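Local coordinates for aspartate aminotransferase (Plasmodium falciparum, PDB 3K7Y), which probably catalyses the pyridoxal-phosphate-dependent transfer of an amino group from L-aspartate to 2-oxoglutarate, giving oxaloacetate and L-glutamate, at residues I32-G37 and H371-I376; Q102-T107 and G255-A260; V209-I214 and S242-F247. All coordinates share one frame; numbering follows the deposited sequence.

Interaction 1. Residues I32-G37 and H371-I376; sequences INLSIG and HHIYII
Ile32 N donates to His372 O at 2.6 Å, with an angle of 160° at the hydrogen, and Tyr374 N donates to Ile32 O at 2.9 Å. Ile32 thus uses its N toward His372 and its O toward Tyr374, the residues on either side of its bridge partner, Ile373, which is the pattern of a parallel pair. The Tyr374 ring approaches Ile32 O obliquely. A third bond, Leu34 N to Tyr374 O, is weak and bent to 130° at the hydrogen. Ile32 and Ile373 lie side by side on one face, CB to CB 4.2 Å, and Leu34 joins them by laying CD1 against Ile373 CG1 at 3.8 Å. Asn33 and Tyr374 take the other face. Further along, Ile376 CG1 stands beside the backbone N (chi1 -51°), and its CD1 reaches back to 3.6 Å from Ser35 O, an oxygen that also accepts a bond from Arg380. Helix 390-403 packs on the Ile32 side and helix 15-23 on the Tyr374 side. The result is a short two-stranded parallel sheet that joins the beginning of the chain to its C-terminal part, away from the large central sheet.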
ATOM      1  N   ILE A  32      13.752 -26.755  11.118  1.00 97.39           N
ATOM      2  CA  ILE A  32      12.711 -26.196  11.985  1.00 95.41           C
ATOM      3  C   ILE A  32      12.670 -24.663  11.985  1.00 93.20           C
ATOM      4  O   ILE A  32      13.687 -23.981  12.137  1.00 92.80           O
ATOM      5  CB  ILE A  32      12.768 -26.763  13.425  1.00 96.08           C
ATOM      6  CG1 ILE A  32      12.530 -28.277  13.402  1.00 98.16           C
ATOM      7  CG2 ILE A  32      11.725 -26.102  14.311  1.00 94.27           C
ATOM      8  CD1 ILE A  32      12.920 -29.011  14.670  1.00 98.59           C
ATOM      9  N   ASN A  33      11.443 -24.170  11.848  1.00 91.67           N
ATOM     10  CA  ASN A  33      11.081 -22.786  11.584  1.00 89.32           C
ATOM     11  C   ASN A  33      10.524 -22.079  12.809  1.00 87.78           C
ATOM     12  O   ASN A  33       9.315 -22.127  13.046  1.00 87.18           O
ATOM     13  CB  ASN A  33       9.968 -22.816  10.538  1.00 89.62           C
ATOM     14  CG  ASN A  33       9.045 -24.055  10.683  1.00 91.60           C
ATOM     15  OD1 ASN A  33       9.452 -25.187  10.394  1.00 93.27           O
ATOM     16  ND2 ASN A  33       7.809 -23.831  11.129  1.00 92.06           N
ATOM     17  N   LEU A  34      11.375 -21.425  13.591  1.00 86.94           N
ATOM     18  CA  LEU A  34      10.896 -20.794  14.829  1.00 86.11           C
ATOM     19  C   LEU A  34      11.158 -19.290  14.910  1.00 84.94           C
ATOM     20  O   LEU A  34      11.318 -18.743  15.995  1.00 84.92           O
ATOM     21  CB  LEU A  34      11.473 -21.504  16.064  1.00 87.02           C
ATOM     22  CG  LEU A  34      11.301 -23.021  16.251  1.00 88.16           C
ATOM     23  CD1 LEU A  34      12.034 -23.500  17.487  1.00 88.00           C
ATOM     24  CD2 LEU A  34       9.833 -23.443  16.319  1.00 88.56           C
ATOM     25  N   SER A  35      11.169 -18.622  13.763  1.00 84.52           N
ATOM     26  CA  SER A  35      11.541 -17.209  13.684  1.00 83.81           C
ATOM     27  C   SER A  35      10.463 -16.400  12.976  1.00 83.29           C
ATOM     28  O   SER A  35      10.212 -15.234  13.310  1.00 82.62           O
ATOM     29  CB  SER A  35      12.845 -17.076  12.915  1.00 83.90           C
ATOM     30  OG  SER A  35      12.700 -17.677  11.643  1.00 83.85           O
ATOM     31  N   ILE A  36       9.850 -17.046  11.985  1.00 84.10           N
ATOM     32  CA  ILE A  36       8.761 -16.506  11.170  1.00 83.73           C
ATOM     33  C   ILE A  36       7.658 -15.845  12.004  1.00 83.61           C
ATOM     34  O   ILE A  36       7.206 -16.397  13.013  1.00 83.95           O
ATOM     35  CB  ILE A  36       8.151 -17.612  10.227  1.00 84.48           C
ATOM     36  CG1 ILE A  36       8.540 -19.040  10.678  1.00 85.69           C
ATOM     37  CG2 ILE A  36       8.540 -17.364   8.768  1.00 83.87           C
ATOM     38  CD1 ILE A  36       9.981 -19.508  10.299  1.00 85.75           C
ATOM     39  N   GLY A  37       7.241 -14.655  11.578  1.00 83.45           N
ATOM     40  CA  GLY A  37       6.153 -13.932  12.241  1.00 83.98           C
ATOM     41  C   GLY A  37       4.817 -14.656  12.165  1.00 84.98           C
ATOM     42  O   GLY A  37       3.916 -14.387  12.955  1.00 84.85           O
ATOM     43  N   HIS A 371      22.531 -27.686  14.293  1.00 81.77           N
ATOM     44  CA  HIS A 371      21.335 -28.505  14.211  1.00 81.70           C
ATOM     45  C   HIS A 371      20.349 -27.641  13.432  1.00 81.18           C
ATOM     46  O   HIS A 371      20.530 -26.427  13.323  1.00 80.51           O
ATOM     47  CB  HIS A 371      20.826 -28.805  15.612  1.00 80.41           C
ATOM     48  CG  HIS A 371      21.923 -29.008  16.605  1.00 79.67           C
ATOM     49  ND1 HIS A 371      22.623 -30.188  16.697  1.00 80.65           N
ATOM     50  CD2 HIS A 371      22.467 -28.173  17.522  1.00 78.36           C
ATOM     51  CE1 HIS A 371      23.536 -30.083  17.646  1.00 80.61           C
ATOM     52  NE2 HIS A 371      23.462 -28.871  18.163  1.00 79.20           N
ATOM     53  N   HIS A 372      19.305 -28.225  12.870  1.00 81.64           N
ATOM     54  CA  HIS A 372      18.625 -27.475  11.824  1.00 81.33           C
ATOM     55  C   HIS A 372      17.394 -26.717  12.322  1.00 79.14           C
ATOM     56  O   HIS A 372      16.308 -26.765  11.735  1.00 79.33           O
ATOM     57  CB  HIS A 372      18.442 -28.358  10.581  1.00 83.55           C
ATOM     58  CG  HIS A 372      19.729 -28.969  10.113  1.00 86.33           C
ATOM     59  ND1 HIS A 372      20.089 -30.267  10.413  1.00 88.82           N
ATOM     60  CD2 HIS A 372      20.776 -28.433   9.438  1.00 87.75           C
ATOM     61  CE1 HIS A 372      21.289 -30.516   9.914  1.00 90.76           C
ATOM     62  NE2 HIS A 372      21.727 -29.421   9.315  1.00 90.73           N
ATOM     63  N   ILE A 373      17.616 -25.974  13.406  1.00 77.09           N
ATOM     64  CA  ILE A 373      16.568 -25.171  14.048  1.00 74.77           C
ATOM     65  C   ILE A 373      16.874 -23.662  14.088  1.00 73.00           C
ATOM     66  O   ILE A 373      17.928 -23.246  14.581  1.00 72.92           O
ATOM     67  CB  ILE A 373      16.242 -25.679  15.475  1.00 74.25           C
ATOM     68  CG1 ILE A 373      15.445 -24.602  16.222  1.00 72.84           C
ATOM     69  CG2 ILE A 373      17.505 -26.120  16.217  1.00 74.54           C
ATOM     70  CD1 ILE A 373      15.695 -24.510  17.705  1.00 73.93           C
ATOM     71  N   TYR A 374      15.938 -22.854  13.588  1.00 71.37           N
ATOM     72  CA  TYR A 374      16.147 -21.400  13.473  1.00 70.08           C
ATOM     73  C   TYR A 374      15.246 -20.545  14.381  1.00 67.61           C
ATOM     74  O   TYR A 374      14.051 -20.797  14.530  1.00 67.05           O
ATOM     75  CB  TYR A 374      16.100 -20.932  12.000  1.00 71.00           C
ATOM     76  CG  TYR A 374      16.913 -21.817  11.091  1.00 73.76           C
ATOM     77  CD1 TYR A 374      16.311 -22.859  10.387  1.00 76.75           C
ATOM     78  CD2 TYR A 374      18.289 -21.645  10.963  1.00 76.13           C
ATOM     79  CE1 TYR A 374      17.059 -23.702   9.559  1.00 80.46           C
ATOM     80  CE2 TYR A 374      19.060 -22.487  10.138  1.00 79.13           C
ATOM     81  CZ  TYR A 374      18.435 -23.513   9.439  1.00 81.39           C
ATOM     82  OH  TYR A 374      19.162 -24.353   8.614  1.00 84.48           O
ATOM     83  N   ILE A 375      15.860 -19.510  14.946  1.00 64.35           N
ATOM     84  CA  ILE A 375      15.372 -18.777  16.112  1.00 62.43           C
ATOM     85  C   ILE A 375      15.933 -17.355  15.991  1.00 61.54           C
ATOM     86  O   ILE A 375      17.016 -17.185  15.452  1.00 62.07           O
ATOM     87  CB  ILE A 375      15.920 -19.468  17.386  1.00 61.96           C
ATOM     88  CG1 ILE A 375      15.951 -18.540  18.597  1.00 61.02           C
ATOM     89  CG2 ILE A 375      17.344 -19.964  17.125  1.00 64.09           C
ATOM     90  CD1 ILE A 375      17.109 -18.811  19.548  1.00 59.53           C
ATOM     91  N   ILE A 376      15.222 -16.341  16.472  1.00 60.50           N
ATOM     92  CA  ILE A 376      15.735 -14.969  16.361  1.00 60.85           C
ATOM     93  C   ILE A 376      16.939 -14.703  17.301  1.00 61.25           C
ATOM     94  O   ILE A 376      17.049 -15.276  18.385  1.00 60.59           O
ATOM     95  CB  ILE A 376      14.617 -13.886  16.526  1.00 60.73           C
ATOM     96  CG1 ILE A 376      13.431 -14.168  15.595  1.00 61.11           C
ATOM     97  CG2 ILE A 376      15.152 -12.469  16.280  1.00 60.41           C
ATOM     98  CD1 ILE A 376      12.188 -14.787  16.324  1.00 62.47           C
TER

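Interaction 2. Residues Q102-T107 and G255-A260; sequences QCIGGT and GERAGA. With PLP (pyridoxal-5'-phosphate), chain B.
The phosphate-binding end of the cofactor pocket is built here, where strand 102-104 runs into the start of a helix beside the Arg257 loop. Thr107 grips PLP O3P twice, with its backbone N at 2.7 Å from O3P and its hydroxyl OG1 at 2.8 Å from the same oxygen. Arg257 adds a third donor to O3P, NH2 to O3P 3.0 Å, while its NH1 reaches PLP O1P at 3.2 Å; both bonds are nearly straight. The guanidinium therefore meets the phosphate along its edge, with Thr107 OG1 also near its plane. The side chain gets there by folding back at chi2 (-62°) and chi3 (-59°), its CB resting 3.5 Å from Ile104 CG2. The positive charge of the guanidinium would be expected to help balance the phosphate. Behind the site the strands pair antiparallel: Cys103 N bonds to Gly259 O at 2.8 Å, with the return bond from Gly259 N weak. Gly105, at positive phi, and Gly259 bring their CA atoms to 3.6 Å. Arg257 NH2 also bonds to Tyr286 O of the second subunit. Strand 98-104 forms one margin of the chain's main sheet; strand 258-264 separates it from strand 241-246, and helices 75-86 and 291-302 pack against the pair.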
ATOM      1  N   GLN A 102      -8.726   2.743   6.399  1.00 61.11           N
ATOM      2  CA  GLN A 102      -8.200   1.430   6.022  1.00 60.10           C
ATOM      3  C   GLN A 102      -6.743   1.552   5.557  1.00 59.07           C
ATOM      4  O   GLN A 102      -6.441   2.353   4.665  1.00 59.55           O
ATOM      5  CB  GLN A 102      -9.047   0.806   4.915  1.00 60.32           C
ATOM      6  CG  GLN A 102      -8.499  -0.518   4.378  1.00 60.58           C
ATOM      7  CD  GLN A 102      -9.287  -1.072   3.183  1.00 62.14           C
ATOM      8  OE1 GLN A 102     -10.511  -0.925   3.100  1.00 63.19           O
ATOM      9  NE2 GLN A 102      -8.579  -1.714   2.257  1.00 60.52           N
ATOM     10  N   CYS A 103      -5.839   0.764   6.132  1.00 57.52           N
ATOM     11  CA  CYS A 103      -4.454   0.850   5.718  1.00 56.33           C
ATOM     12  C   CYS A 103      -3.936  -0.464   5.181  1.00 55.70           C
ATOM     13  O   CYS A 103      -4.671  -1.452   5.114  1.00 56.95           O
ATOM     14  CB  CYS A 103      -3.596   1.304   6.879  1.00 56.10           C
ATOM     15  SG  CYS A 103      -4.149   2.867   7.534  1.00 58.87           S
ATOM     16  N   ILE A 104      -2.660  -0.481   4.816  1.00 53.72           N
ATOM     17  CA  ILE A 104      -2.039  -1.671   4.287  1.00 52.43           C
ATOM     18  C   ILE A 104      -1.395  -2.461   5.442  1.00 51.86           C
ATOM     19  O   ILE A 104      -0.172  -2.432   5.661  1.00 51.32           O
ATOM     20  CB  ILE A 104      -1.088  -1.284   3.157  1.00 52.07           C
ATOM     21  CG1 ILE A 104      -1.916  -0.719   2.023  1.00 53.45           C
ATOM     22  CG2 ILE A 104      -0.351  -2.463   2.597  1.00 52.22           C
ATOM     23  CD1 ILE A 104      -1.242   0.435   1.351  1.00 57.06           C
ATOM     24  N   GLY A 105      -2.249  -3.159   6.189  1.00 51.33           N
ATOM     25  CA  GLY A 105      -1.805  -3.920   7.342  1.00 50.54           C
ATOM     26  C   GLY A 105      -1.482  -2.999   8.500  1.00 49.83           C
ATOM     27  O   GLY A 105      -1.648  -1.773   8.388  1.00 50.05           O
ATOM     28  N   GLY A 106      -1.018  -3.580   9.610  1.00 48.90           N
ATOM     29  CA  GLY A 106      -0.618  -2.794  10.775  1.00 48.10           C
ATOM     30  C   GLY A 106       0.522  -1.839  10.464  1.00 47.32           C
ATOM     31  O   GLY A 106       0.483  -0.676  10.855  1.00 47.09           O
ATOM     32  N   THR A 107       1.532  -2.342   9.742  1.00 47.00           N
ATOM     33  CA  THR A 107       2.681  -1.547   9.239  1.00 45.83           C
ATOM     34  C   THR A 107       2.158  -0.333   8.512  1.00 45.57           C
ATOM     35  O   THR A 107       2.615   0.795   8.739  1.00 46.06           O
ATOM     36  CB  THR A 107       3.535  -2.352   8.206  1.00 45.76           C
ATOM     37  OG1 THR A 107       3.881  -3.633   8.735  1.00 45.15           O
ATOM     38  CG2 THR A 107       4.799  -1.612   7.820  1.00 45.52           C
ATOM     39  N   GLY A 255      -0.793 -11.971   3.594  1.00 62.48           N
ATOM     40  CA  GLY A 255      -0.497 -11.233   2.370  1.00 61.90           C
ATOM     41  C   GLY A 255      -1.551 -10.241   1.920  1.00 61.21           C
ATOM     42  O   GLY A 255      -1.279  -9.408   1.061  1.00 60.99           O
ATOM     43  N   GLU A 256      -2.756 -10.326   2.475  1.00 61.08           N
ATOM     44  CA  GLU A 256      -3.820  -9.413   2.087  1.00 60.95           C
ATOM     45  C   GLU A 256      -3.504  -7.985   2.532  1.00 59.53           C
ATOM     46  O   GLU A 256      -4.029  -7.008   1.980  1.00 59.51           O
ATOM     47  CB  GLU A 256      -5.140  -9.885   2.683  1.00 61.89           C
ATOM     48  CG  GLU A 256      -6.119 -10.599   1.737  1.00 64.33           C
ATOM     49  CD  GLU A 256      -5.522 -11.047   0.405  1.00 66.21           C
ATOM     50  OE1 GLU A 256      -5.233 -10.182  -0.458  1.00 66.73           O
ATOM     51  OE2 GLU A 256      -5.395 -12.272   0.207  1.00 66.84           O
ATOM     52  N   ARG A 257      -2.619  -7.892   3.523  1.00 58.77           N
ATOM     53  CA  ARG A 257      -2.214  -6.640   4.176  1.00 57.16           C
ATOM     54  C   ARG A 257      -3.411  -5.888   4.741  1.00 57.77           C
ATOM     55  O   ARG A 257      -3.585  -4.697   4.455  1.00 58.45           O
ATOM     56  CB  ARG A 257      -1.401  -5.746   3.239  1.00 55.67           C
ATOM     57  CG  ARG A 257      -0.417  -6.489   2.355  1.00 54.49           C
ATOM     58  CD  ARG A 257       0.654  -7.222   3.151  1.00 52.12           C
ATOM     59  NE  ARG A 257       1.411  -6.301   3.991  1.00 48.68           N
ATOM     60  CZ  ARG A 257       1.293  -6.201   5.314  1.00 46.39           C
ATOM     61  NH1 ARG A 257       0.453  -6.995   5.998  1.00 44.05           N
ATOM     62  NH2 ARG A 257       2.032  -5.304   5.954  1.00 42.39           N
ATOM     63  N   ALA A 258      -4.238  -6.570   5.539  1.00 58.44           N
ATOM     64  CA  ALA A 258      -5.415  -5.912   6.148  1.00 58.67           C
ATOM     65  C   ALA A 258      -5.060  -5.178   7.458  1.00 57.90           C
ATOM     66  O   ALA A 258      -4.558  -5.805   8.418  1.00 58.26           O
ATOM     67  CB  ALA A 258      -6.547  -6.909   6.373  1.00 59.61           C
ATOM     68  N   GLY A 259      -5.290  -3.862   7.483  1.00 56.86           N
ATOM     69  CA  GLY A 259      -5.060  -3.063   8.691  1.00 55.92           C
ATOM     70  C   GLY A 259      -5.928  -1.817   8.806  1.00 56.13           C
ATOM     71  O   GLY A 259      -6.500  -1.351   7.817  1.00 57.05           O
ATOM     72  N   ALA A 260      -6.010  -1.254  10.008  1.00 55.49           N
ATOM     73  CA  ALA A 260      -6.769  -0.035  10.225  1.00 55.53           C
ATOM     74  C   ALA A 260      -6.036   0.955  11.138  1.00 54.97           C
ATOM     75  O   ALA A 260      -5.132   0.565  11.860  1.00 54.48           O
ATOM     76  CB  ALA A 260      -8.118  -0.379  10.787  1.00 56.70           C
TER
HETATM   77  N1  PLP B 406       2.935  -4.376  15.211  1.00 59.51           N
HETATM   78  C2  PLP B 406       3.398  -5.529  15.792  1.00 57.07           C
HETATM   79  C2A PLP B 406       3.701  -5.512  17.241  1.00 55.74           C
HETATM   80  C3  PLP B 406       3.559  -6.674  15.027  1.00 58.25           C
HETATM   81  O3  PLP B 406       4.004  -7.833  15.610  1.00 58.49           O
HETATM   82  C4  PLP B 406       3.262  -6.645  13.663  1.00 59.75           C
HETATM   83  C4A PLP B 406       3.315  -7.942  12.915  1.00 62.37           C
HETATM   84  O4A PLP B 406       2.281  -8.613  12.799  1.00 65.22           O
HETATM   85  C5  PLP B 406       2.780  -5.468  13.058  1.00 60.08           C
HETATM   86  C6  PLP B 406       2.631  -4.331  13.856  1.00 60.52           C
HETATM   87  C5A PLP B 406       2.441  -5.325  11.571  1.00 59.02           C
HETATM   88  O4P PLP B 406       1.589  -6.310  11.012  1.00 57.43           O
HETATM   89  P   PLP B 406       1.310  -6.348   9.416  1.00 56.10           P
HETATM   90  O1P PLP B 406      -0.036  -6.943   9.114  1.00 55.19           O
HETATM   91  O2P PLP B 406       2.307  -7.268   8.763  1.00 56.20           O
HETATM   92  O3P PLP B 406       1.376  -4.928   8.902  1.00 53.43           O

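Interaction 3. Residues V209-I214 and S242-F247; sequences VIIFDI and SVCQSF. With PLP (pyridoxal-5'-phosphate), chain B.
Ile214 and Val243 meet at the apolar centre of this strand pair, CD1 of the isoleucine 4.0 Å from CG1 of the valine. Phe212 lies on the same face, its ring turned obliquely to Val243 CG2, while Ile210 CG2 sits 3.5 Å above one ring face, toward the rim. On the other face Ile211 CG2 touches Cys244 SG at 4.2 Å, and Ile211 CG1 packs on Ser242 CB. Between the faces, five backbone hydrogen bonds alternate in direction, ending with Ser246 N to Ile214 O. The first, Ser242 N to Ile210 O, is the most bent at 143°; the other four are at 165° or more, among them Ile214 N to Cys244 O at 2.9 Å. The polar edge is where the strands run out toward the cofactor. Asp213 CG stands anti to the backbone N (chi1 -162°), which carries OD2 to 2.7 Å from PLP N1, as in the pyridine-nitrogen contact known from this family. Ser246 OG donates to PLP O1P at 2.9 Å and is also hydrogen-bonded to Ser248 N, which gives the hydroxyl a second partner. The pair belongs to a beta-alpha-beta unit: helix 229-235 connects the two strands and covers the Phe212 and Ile214 face, helix 105-118 packs over Ile211, Asp213 and Cys244, and strands 176-179 and 258-264 continue the sheet on either side.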
ATOM      1  N   VAL A 209       0.135  11.424  25.014  1.00 67.95           N
ATOM      2  CA  VAL A 209      -0.565  10.992  23.825  1.00 66.77           C
ATOM      3  C   VAL A 209      -0.175   9.556  23.547  1.00 65.53           C
ATOM      4  O   VAL A 209       1.007   9.259  23.300  1.00 65.22           O
ATOM      5  CB  VAL A 209      -0.204  11.863  22.633  1.00 66.62           C
ATOM      6  CG1 VAL A 209      -0.719  11.238  21.334  1.00 65.53           C
ATOM      7  CG2 VAL A 209      -0.764  13.267  22.838  1.00 68.62           C
ATOM      8  N   ILE A 210      -1.166   8.666  23.587  1.00 64.83           N
ATOM      9  CA  ILE A 210      -0.896   7.236  23.462  1.00 63.59           C
ATOM     10  C   ILE A 210      -1.280   6.636  22.091  1.00 62.95           C
ATOM     11  O   ILE A 210      -2.305   6.976  21.489  1.00 63.34           O
ATOM     12  CB  ILE A 210      -1.504   6.443  24.652  1.00 63.93           C
ATOM     13  CG1 ILE A 210      -0.963   6.967  25.997  1.00 63.91           C
ATOM     14  CG2 ILE A 210      -1.248   4.945  24.509  1.00 62.91           C
ATOM     15  CD1 ILE A 210       0.538   6.762  26.250  1.00 61.88           C
ATOM     16  N   ILE A 211      -0.414   5.763  21.588  1.00 61.95           N
ATOM     17  CA  ILE A 211      -0.677   5.046  20.351  1.00 60.92           C
ATOM     18  C   ILE A 211      -0.611   3.588  20.724  1.00 60.56           C
ATOM     19  O   ILE A 211       0.444   3.104  21.130  1.00 60.44           O
ATOM     20  CB  ILE A 211       0.391   5.335  19.244  1.00 60.41           C
ATOM     21  CG1 ILE A 211       0.314   6.785  18.737  1.00 60.24           C
ATOM     22  CG2 ILE A 211       0.251   4.335  18.084  1.00 58.78           C
ATOM     23  CD1 ILE A 211       1.013   7.822  19.622  1.00 60.89           C
ATOM     24  N   PHE A 212      -1.736   2.896  20.615  1.00 60.51           N
ATOM     25  CA  PHE A 212      -1.763   1.488  20.945  1.00 60.61           C
ATOM     26  C   PHE A 212      -1.435   0.673  19.705  1.00 60.24           C
ATOM     27  O   PHE A 212      -1.981   0.933  18.616  1.00 59.90           O
ATOM     28  CB  PHE A 212      -3.141   1.095  21.482  1.00 61.47           C
ATOM     29  CG  PHE A 212      -3.535   1.809  22.734  1.00 62.15           C
ATOM     30  CD1 PHE A 212      -4.223   3.026  22.673  1.00 63.40           C
ATOM     31  CD2 PHE A 212      -3.230   1.273  23.976  1.00 62.41           C
ATOM     32  CE1 PHE A 212      -4.602   3.703  23.838  1.00 64.16           C
ATOM     33  CE2 PHE A 212      -3.598   1.941  25.152  1.00 63.62           C
ATOM     34  CZ  PHE A 212      -4.290   3.160  25.081  1.00 64.65           C
ATOM     35  N   ASP A 213      -0.547  -0.304  19.860  1.00 60.30           N
ATOM     36  CA  ASP A 213      -0.300  -1.243  18.775  1.00 60.85           C
ATOM     37  C   ASP A 213      -0.995  -2.587  19.015  1.00 61.50           C
ATOM     38  O   ASP A 213      -0.623  -3.356  19.914  1.00 62.35           O
ATOM     39  CB  ASP A 213       1.190  -1.451  18.518  1.00 60.70           C
ATOM     40  CG  ASP A 213       1.470  -2.064  17.136  1.00 62.82           C
ATOM     41  OD1 ASP A 213       0.504  -2.434  16.400  1.00 65.65           O
ATOM     42  OD2 ASP A 213       2.666  -2.170  16.777  1.00 64.13           O
ATOM     43  N   ILE A 214      -2.002  -2.863  18.188  1.00 61.34           N
ATOM     44  CA  ILE A 214      -2.785  -4.076  18.324  1.00 61.43           C
ATOM     45  C   ILE A 214      -2.645  -4.961  17.084  1.00 61.32           C
ATOM     46  O   ILE A 214      -3.384  -4.806  16.113  1.00 61.31           O
ATOM     47  CB  ILE A 214      -4.260  -3.754  18.689  1.00 61.73           C
ATOM     48  CG1 ILE A 214      -4.389  -3.549  20.188  1.00 61.79           C
ATOM     49  CG2 ILE A 214      -5.187  -4.888  18.318  1.00 62.71           C
ATOM     50  CD1 ILE A 214      -4.283  -2.144  20.598  1.00 62.19           C
ATOM     51  N   SER A 242      -4.685   6.808  19.899  1.00 64.31           N
ATOM     52  CA  SER A 242      -4.701   6.243  18.559  1.00 62.66           C
ATOM     53  C   SER A 242      -4.510   4.747  18.570  1.00 62.15           C
ATOM     54  O   SER A 242      -3.878   4.193  19.482  1.00 62.52           O
ATOM     55  CB  SER A 242      -3.612   6.865  17.707  1.00 61.58           C
ATOM     56  OG  SER A 242      -4.037   8.113  17.248  1.00 61.24           O
ATOM     57  N   VAL A 243      -5.039   4.090  17.541  1.00 61.19           N
ATOM     58  CA  VAL A 243      -4.917   2.643  17.452  1.00 60.44           C
ATOM     59  C   VAL A 243      -4.480   2.203  16.049  1.00 59.62           C
ATOM     60  O   VAL A 243      -5.123   2.548  15.046  1.00 59.62           O
ATOM     61  CB  VAL A 243      -6.233   1.919  17.861  1.00 61.20           C
ATOM     62  CG1 VAL A 243      -5.972   0.440  18.092  1.00 60.78           C
ATOM     63  CG2 VAL A 243      -6.850   2.541  19.109  1.00 61.17           C
ATOM     64  N   CYS A 244      -3.375   1.461  15.991  1.00 58.50           N
ATOM     65  CA  CYS A 244      -2.982   0.766  14.781  1.00 57.58           C
ATOM     66  C   CYS A 244      -3.374  -0.679  14.954  1.00 57.20           C
ATOM     67  O   CYS A 244      -2.965  -1.325  15.921  1.00 58.26           O
ATOM     68  CB  CYS A 244      -1.481   0.885  14.555  1.00 57.42           C
ATOM     69  SG  CYS A 244      -0.938   2.606  14.421  1.00 60.15           S
ATOM     70  N   GLN A 245      -4.155  -1.192  14.011  1.00 56.18           N
ATOM     71  CA  GLN A 245      -4.762  -2.511  14.138  1.00 55.70           C
ATOM     72  C   GLN A 245      -4.455  -3.356  12.914  1.00 55.07           C
ATOM     73  O   GLN A 245      -4.697  -2.919  11.789  1.00 55.10           O
ATOM     74  CB  GLN A 245      -6.258  -2.326  14.336  1.00 56.44           C
ATOM     75  CG  GLN A 245      -7.202  -3.416  13.852  1.00 57.52           C
ATOM     76  CD  GLN A 245      -8.604  -3.236  14.445  1.00 58.30           C
ATOM     77  OE1 GLN A 245      -9.461  -4.117  14.365  1.00 59.46           O
ATOM     78  NE2 GLN A 245      -8.824  -2.096  15.072  1.00 57.77           N
ATOM     79  N   SER A 246      -3.890  -4.543  13.139  1.00 54.37           N
ATOM     80  CA  SER A 246      -3.585  -5.490  12.076  1.00 53.58           C
ATOM     81  C   SER A 246      -4.477  -6.699  12.184  1.00 54.46           C
ATOM     82  O   SER A 246      -4.842  -7.108  13.289  1.00 55.47           O
ATOM     83  CB  SER A 246      -2.137  -5.956  12.163  1.00 53.43           C
ATOM     84  OG  SER A 246      -1.908  -7.035  11.264  1.00 53.72           O
ATOM     85  N   PHE A 247      -4.814  -7.275  11.035  1.00 54.54           N
ATOM     86  CA  PHE A 247      -5.610  -8.488  10.969  1.00 55.33           C
ATOM     87  C   PHE A 247      -4.782  -9.540  10.269  1.00 55.98           C
ATOM     88  O   PHE A 247      -5.329 -10.507   9.711  1.00 56.78           O
ATOM     89  CB  PHE A 247      -6.852  -8.263  10.134  1.00 55.50           C
ATOM     90  CG  PHE A 247      -7.737  -7.169  10.622  1.00 55.83           C
ATOM     91  CD1 PHE A 247      -8.577  -7.357  11.709  1.00 57.70           C
ATOM     92  CD2 PHE A 247      -7.782  -5.954   9.954  1.00 55.57           C
ATOM     93  CE1 PHE A 247      -9.436  -6.337  12.134  1.00 58.25           C
ATOM     94  CE2 PHE A 247      -8.633  -4.932  10.377  1.00 55.12           C
ATOM     95  CZ  PHE A 247      -9.459  -5.125  11.463  1.00 56.44           C
TER
HETATM   96  N1  PLP B 406       2.935  -4.376  15.211  1.00 59.51           N
HETATM   97  C2  PLP B 406       3.398  -5.529  15.792  1.00 57.07           C
HETATM   98  C2A PLP B 406       3.701  -5.512  17.241  1.00 55.74           C
HETATM   99  C3  PLP B 406       3.559  -6.674  15.027  1.00 58.25           C
HETATM  100  O3  PLP B 406       4.004  -7.833  15.610  1.00 58.49           O
HETATM  101  C4  PLP B 406       3.262  -6.645  13.663  1.00 59.75           C
HETATM  102  C4A PLP B 406       3.315  -7.942  12.915  1.00 62.37           C
HETATM  103  O4A PLP B 406       2.281  -8.613  12.799  1.00 65.22           O
HETATM  104  C5  PLP B 406       2.780  -5.468  13.058  1.00 60.08           C
HETATM  105  C6  PLP B 406       2.631  -4.331  13.856  1.00 60.52           C
HETATM  106  C5A PLP B 406       2.441  -5.325  11.571  1.00 59.02           C
HETATM  107  O4P PLP B 406       1.589  -6.310  11.012  1.00 57.43           O
HETATM  108  P   PLP B 406       1.310  -6.348   9.416  1.00 56.10           P
HETATM  109  O1P PLP B 406      -0.036  -6.943   9.114  1.00 55.19           O
HETATM  110  O2P PLP B 406       2.307  -7.268   8.763  1.00 56.20           O
HETATM  111  O3P PLP B 406       1.376  -4.928   8.902  1.00 53.43           O

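In the fold
Interactions 2 and 3 are joined in one sheet, where strand 241-246 lies next to strand 258-264: Ala260 N is 2.8 Å from Gln245 O, and Phe247 N is 3.0 Å from Ala258 O, both probable hydrogen bonds. Their centres are about 12 Å apart and they share one PLP. Residues 102-107 and 255-260 supply donors to its phosphate; residues 209-214 and 242-247 reach both ends, the ring nitrogen and the phosphate. Interaction 1 stands apart, its centre about 25 Å from that of interaction 2 and about 28 Å from that of interaction 3, yet its Ile376 side chain comes within about 11 Å of PLP. Along the chain, both other contacts fall inside the loop it closes.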